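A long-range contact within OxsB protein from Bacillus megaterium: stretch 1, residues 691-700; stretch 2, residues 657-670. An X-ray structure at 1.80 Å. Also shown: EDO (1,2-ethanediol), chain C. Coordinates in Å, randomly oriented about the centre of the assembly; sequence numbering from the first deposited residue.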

# COMPACT_ATOMS: atom_id res chain seq x y z
N THR A 691 0.96 -32.47 16.32
CA THR A 691 1.17 -32.52 17.77
C THR A 691 2.59 -32.97 18.09
O THR A 691 3.22 -32.46 19.03
CB THR A 691 0.15 -33.47 18.42
OG1 THR A 691 -1.17 -32.92 18.31
CG2 THR A 691 0.48 -33.68 19.89
N ASN A 692 3.11 -33.92 17.31
CA ASN A 692 4.46 -34.41 17.53
C ASN A 692 5.49 -33.33 17.23
O ASN A 692 6.43 -33.11 17.99
CB ASN A 692 4.71 -35.65 16.67
CG ASN A 692 5.68 -36.61 17.31
OD1 ASN A 692 6.68 -37.01 16.71
ND2 ASN A 692 5.40 -36.97 18.56
N TRP A 693 5.32 -32.63 16.10
CA TRP A 693 6.24 -31.56 15.75
C TRP A 693 6.17 -30.42 16.75
O TRP A 693 7.18 -29.75 17.00
CB TRP A 693 5.92 -31.05 14.34
CG TRP A 693 7.02 -30.24 13.77
CD1 TRP A 693 7.06 -28.87 13.65
CD2 TRP A 693 8.25 -30.73 13.26
NE1 TRP A 693 8.25 -28.50 13.07
CE2 TRP A 693 9.00 -29.62 12.82
CE3 TRP A 693 8.81 -32.01 13.12
CZ2 TRP A 693 10.26 -29.74 12.26
CZ3 TRP A 693 10.06 -32.14 12.56
CH2 TRP A 693 10.77 -31.01 12.13
N GLN A 694 5.00 -30.18 17.34
CA GLN A 694 4.83 -29.11 18.31
C GLN A 694 5.75 -29.28 19.52
O GLN A 694 6.07 -28.29 20.19
CB GLN A 694 3.37 -29.03 18.75
CG GLN A 694 3.07 -27.91 19.75
CD GLN A 694 1.61 -27.83 20.12
OE1 GLN A 694 1.03 -28.78 20.64
NE2 GLN A 694 0.99 -26.67 19.85
N LEU A 695 6.20 -30.51 19.80
CA LEU A 695 7.18 -30.71 20.86
C LEU A 695 8.48 -29.96 20.59
O LEU A 695 9.21 -29.61 21.52
CB LEU A 695 7.47 -32.21 21.02
CG LEU A 695 6.27 -33.05 21.45
CD1 LEU A 695 6.63 -34.53 21.35
CD2 LEU A 695 5.86 -32.69 22.88
N ILE A 696 8.79 -29.68 19.32
CA ILE A 696 9.97 -28.88 19.03
C ILE A 696 9.72 -27.42 19.36
O ILE A 696 10.59 -26.72 19.89
CB ILE A 696 10.41 -29.05 17.56
CG1 ILE A 696 10.57 -30.54 17.23
CG2 ILE A 696 11.72 -28.32 17.33
CD1 ILE A 696 10.75 -30.78 15.77
N MET A 697 8.51 -26.92 19.06
CA MET A 697 8.16 -25.57 19.48
C MET A 697 8.18 -25.45 21.00
O MET A 697 8.59 -24.42 21.55
CB MET A 697 6.79 -25.19 18.94
CG MET A 697 6.41 -23.74 19.18
SD MET A 697 7.40 -22.62 18.14
CE MET A 697 6.85 -21.09 18.87
N GLU A 698 7.76 -26.51 21.71
CA GLU A 698 7.83 -26.46 23.17
C GLU A 698 9.27 -26.27 23.62
O GLU A 698 9.54 -25.49 24.54
CB GLU A 698 7.25 -27.73 23.81
CG GLU A 698 7.29 -27.63 25.35
CD GLU A 698 7.02 -28.93 26.08
OE1 GLU A 698 6.94 -29.99 25.44
OE2 GLU A 698 6.89 -28.88 27.33
N LYS A 699 10.21 -26.95 22.97
CA LYS A 699 11.61 -26.85 23.36
C LYS A 699 12.10 -25.41 23.25
O LYS A 699 12.78 -24.90 24.14
CB LYS A 699 12.47 -27.78 22.51
CG LYS A 699 13.95 -27.68 22.80
CD LYS A 699 14.71 -28.91 22.35
CE LYS A 699 16.16 -28.86 22.82
NZ LYS A 699 16.88 -27.71 22.20
N LEU A 700 11.75 -24.75 22.14
CA LEU A 700 12.07 -23.33 21.99
C LEU A 700 11.45 -22.50 23.11
O LEU A 700 12.12 -21.66 23.71
CB LEU A 700 11.57 -22.83 20.63
CG LEU A 700 11.56 -21.32 20.42
CD1 LEU A 700 12.97 -20.78 20.57
CD2 LEU A 700 10.95 -20.92 19.02
C1 EDO C . 16.40 -25.20 20.19
O1 EDO C . 15.74 -26.44 19.93
C2 EDO C . 15.47 -24.30 20.98
O2 EDO C . 16.08 -23.01 21.16
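Stretch 2 657-670: ILSDFLRMHSMEHI

Stretch 1 is helical from end to end, part of a longer helix. Stretch 2 starts as the last turns of another helix, residues 657-664, and then leaves helical geometry at His 665; Ser 666 takes positive phi and psi (59/48), and a type I turn runs from Met 667 to Ile 670, held by the bond from Ile 670 N to Met 667 O at 3.0 Å. The two helices run in roughly the same direction, crossing at 35°, but their axes come no closer than 12.3 Å. At that spacing the helix of stretch 2 is met by the large indole of Trp 693 and by the end of Ile 696, while the loop after it brings its backbone in close. The CA atoms of Asn 692 and Ile 670 are 6.4 Å apart, those of Ile 696 and Met 667 7.0 Å. Along this register the loop runs against the direction of stretch 1, later residues meeting earlier ones.

Thr 691 lies out of reach, so the contact opens at Asn 692, whose OD1 is 3.4 Å from CG2 of Ile 670. This is packing of an amide against a methyl group. Trp 693 then spans the wide part of the gap. Its CA-to-CB bond points away from stretch 2, yet with chi1 at t the indole swings back, and its six-membered ring touches four side chains. CH2 lies 4.0 Å from CD2 of Leu 658, CZ2 3.6 Å from CE2 of Phe 661, CZ3 3.8 Å from CD2 of Leu 662, and CE3 4.1 Å from CG2 of Ile 670. With Phe 661 the meeting is rim to rim: the planes differ by 16°, but neither ring lies over the other. NE1 is hydrogen-bonded elsewhere in the structure, so the indole is buried without an unpaired donor.

Gln 694 makes no contact. Leu 695 points toward the loop, placing CD1 3.7 Å from CD1 of Ile 670, while its backbone O is 3.8 Å from CE of Met 667. Ile 696, one residue on, is the hub of the apolar packing. Its CD1 reaches CD2 of Leu 662 at 3.4 Å and approaches the edge of the Phe 661 ring, and its CG1 is 4.3 Å from both CG of Met 667 and CG1 of Ile 670. Ile 696, like Trp 693, thus touches both the helix of stretch 2 and the segment that follows it.

Met 697 and Glu 698 drop out, and Lys 699 closes the contact. Its aliphatic part does the packing, with CD 3.7 Å from SD of Met 667 and CE 3.2 Å from O of His 665. NZ gives a weak hydrogen bond to O1 of the ethanediol at 2.8 Å, and that same O1 sits over one face of the His 665 ring. Leu 700 does not touch stretch 2. No clear hydrogen bond joins the stretches; their fit rests chiefly on apolar shape.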

# COMPACT_ATOMS: atom_id res chain seq x y z
N ILE A 657 17.54 -34.45 5.65
CA ILE A 657 17.40 -33.06 6.07
C ILE A 657 16.65 -32.98 7.40
O ILE A 657 17.09 -32.31 8.34
CB ILE A 657 16.69 -32.23 4.98
CG1 ILE A 657 17.49 -32.28 3.68
CG2 ILE A 657 16.52 -30.78 5.43
CD1 ILE A 657 16.79 -31.65 2.50
N LEU A 658 15.52 -33.69 7.50
CA LEU A 658 14.75 -33.66 8.73
C LEU A 658 15.54 -34.27 9.88
O LEU A 658 15.51 -33.76 11.01
CB LEU A 658 13.42 -34.38 8.53
CG LEU A 658 12.39 -33.61 7.70
CD1 LEU A 658 11.27 -34.52 7.22
CD2 LEU A 658 11.84 -32.44 8.51
N SER A 659 16.27 -35.36 9.62
CA SER A 659 17.09 -35.97 10.66
C SER A 659 18.20 -35.03 11.12
O SER A 659 18.44 -34.88 12.32
CB SER A 659 17.65 -37.30 10.17
OG SER A 659 18.19 -38.04 11.25
N ASP A 660 18.88 -34.37 10.17
CA ASP A 660 19.88 -33.37 10.52
C ASP A 660 19.27 -32.27 11.39
O ASP A 660 19.87 -31.86 12.39
CB ASP A 660 20.48 -32.76 9.26
CG ASP A 660 21.53 -33.64 8.63
OD1 ASP A 660 21.81 -34.72 9.20
OD2 ASP A 660 22.08 -33.25 7.58
N PHE A 661 18.10 -31.77 11.00
CA PHE A 661 17.46 -30.69 11.75
C PHE A 661 17.10 -31.14 13.16
O PHE A 661 17.40 -30.44 14.14
CB PHE A 661 16.23 -30.19 10.99
CG PHE A 661 15.43 -29.16 11.73
CD1 PHE A 661 15.80 -27.83 11.71
CD2 PHE A 661 14.30 -29.53 12.44
CE1 PHE A 661 15.06 -26.88 12.39
CE2 PHE A 661 13.55 -28.58 13.11
CZ PHE A 661 13.93 -27.26 13.09
N LEU A 662 16.45 -32.30 13.28
CA LEU A 662 16.09 -32.82 14.60
C LEU A 662 17.32 -33.05 15.46
O LEU A 662 17.31 -32.80 16.67
CB LEU A 662 15.29 -34.11 14.46
CG LEU A 662 13.92 -33.96 13.81
CD1 LEU A 662 13.16 -35.28 13.72
CD2 LEU A 662 13.14 -32.93 14.58
N ARG A 663 18.41 -33.54 14.85
CA ARG A 663 19.63 -33.79 15.61
C ARG A 663 20.25 -32.48 16.07
O ARG A 663 20.76 -32.39 17.19
CB ARG A 663 20.61 -34.60 14.77
CG ARG A 663 21.92 -34.90 15.48
CD ARG A 663 22.80 -35.81 14.64
NE ARG A 663 23.18 -35.19 13.38
CZ ARG A 663 24.23 -34.40 13.22
NH1 ARG A 663 25.02 -34.12 14.25
NH2 ARG A 663 24.50 -33.88 12.03
N MET A 664 20.22 -31.45 15.23
CA MET A 664 20.71 -30.14 15.63
C MET A 664 19.94 -29.58 16.82
O MET A 664 20.48 -28.77 17.57
CB MET A 664 20.63 -29.17 14.45
CG MET A 664 21.26 -27.82 14.71
SD MET A 664 20.81 -26.61 13.45
CE MET A 664 19.03 -26.53 13.68
N HIS A 665 18.69 -30.01 17.02
CA HIS A 665 17.86 -29.54 18.12
C HIS A 665 17.65 -30.59 19.20
O HIS A 665 16.87 -30.35 20.13
CB HIS A 665 16.51 -29.05 17.59
CG HIS A 665 16.57 -27.70 16.94
ND1 HIS A 665 15.66 -27.28 16.01
CD2 HIS A 665 17.46 -26.68 17.10
CE1 HIS A 665 15.97 -26.05 15.61
NE2 HIS A 665 17.06 -25.67 16.26
N SER A 666 18.31 -31.74 19.10
CA SER A 666 18.20 -32.80 20.10
C SER A 666 16.76 -33.28 20.25
O SER A 666 16.23 -33.41 21.36
CB SER A 666 18.77 -32.35 21.45
OG SER A 666 19.98 -31.65 21.27
N MET A 667 16.11 -33.54 19.12
CA MET A 667 14.74 -34.04 19.12
C MET A 667 14.60 -35.19 18.13
O MET A 667 13.58 -35.34 17.45
CB MET A 667 13.75 -32.92 18.80
CG MET A 667 13.77 -31.75 19.78
SD MET A 667 13.07 -32.11 21.41
CE MET A 667 11.42 -32.64 20.98
N GLU A 668 15.63 -36.04 18.06
CA GLU A 668 15.65 -37.15 17.11
C GLU A 668 14.53 -38.15 17.34
O GLU A 668 14.14 -38.86 16.40
CB GLU A 668 17.01 -37.87 17.18
CG GLU A 668 18.22 -36.95 17.07
CD GLU A 668 18.66 -36.37 18.41
OE1 GLU A 668 17.80 -36.19 19.31
OE2 GLU A 668 19.87 -36.10 18.57
N HIS A 669 13.99 -38.24 18.56
CA HIS A 669 12.86 -39.13 18.82
C HIS A 669 11.64 -38.75 17.99
O HIS A 669 10.88 -39.63 17.57
CB HIS A 669 12.53 -39.13 20.31
CG HIS A 669 12.62 -37.79 20.96
ND1 HIS A 669 13.83 -37.17 21.22
CD2 HIS A 669 11.66 -36.95 21.42
CE1 HIS A 669 13.60 -36.00 21.81
NE2 HIS A 669 12.30 -35.85 21.94
N ILE A 670 11.43 -37.46 17.76
CA ILE A 670 10.33 -36.96 16.93
C ILE A 670 10.33 -37.61 15.55
O ILE A 670 9.64 -38.59 15.30
CB ILE A 670 10.40 -35.42 16.80
CG1 ILE A 670 10.49 -34.78 18.18
CG2 ILE A 670 9.21 -34.87 16.01
CD1 ILE A 670 9.45 -35.28 19.15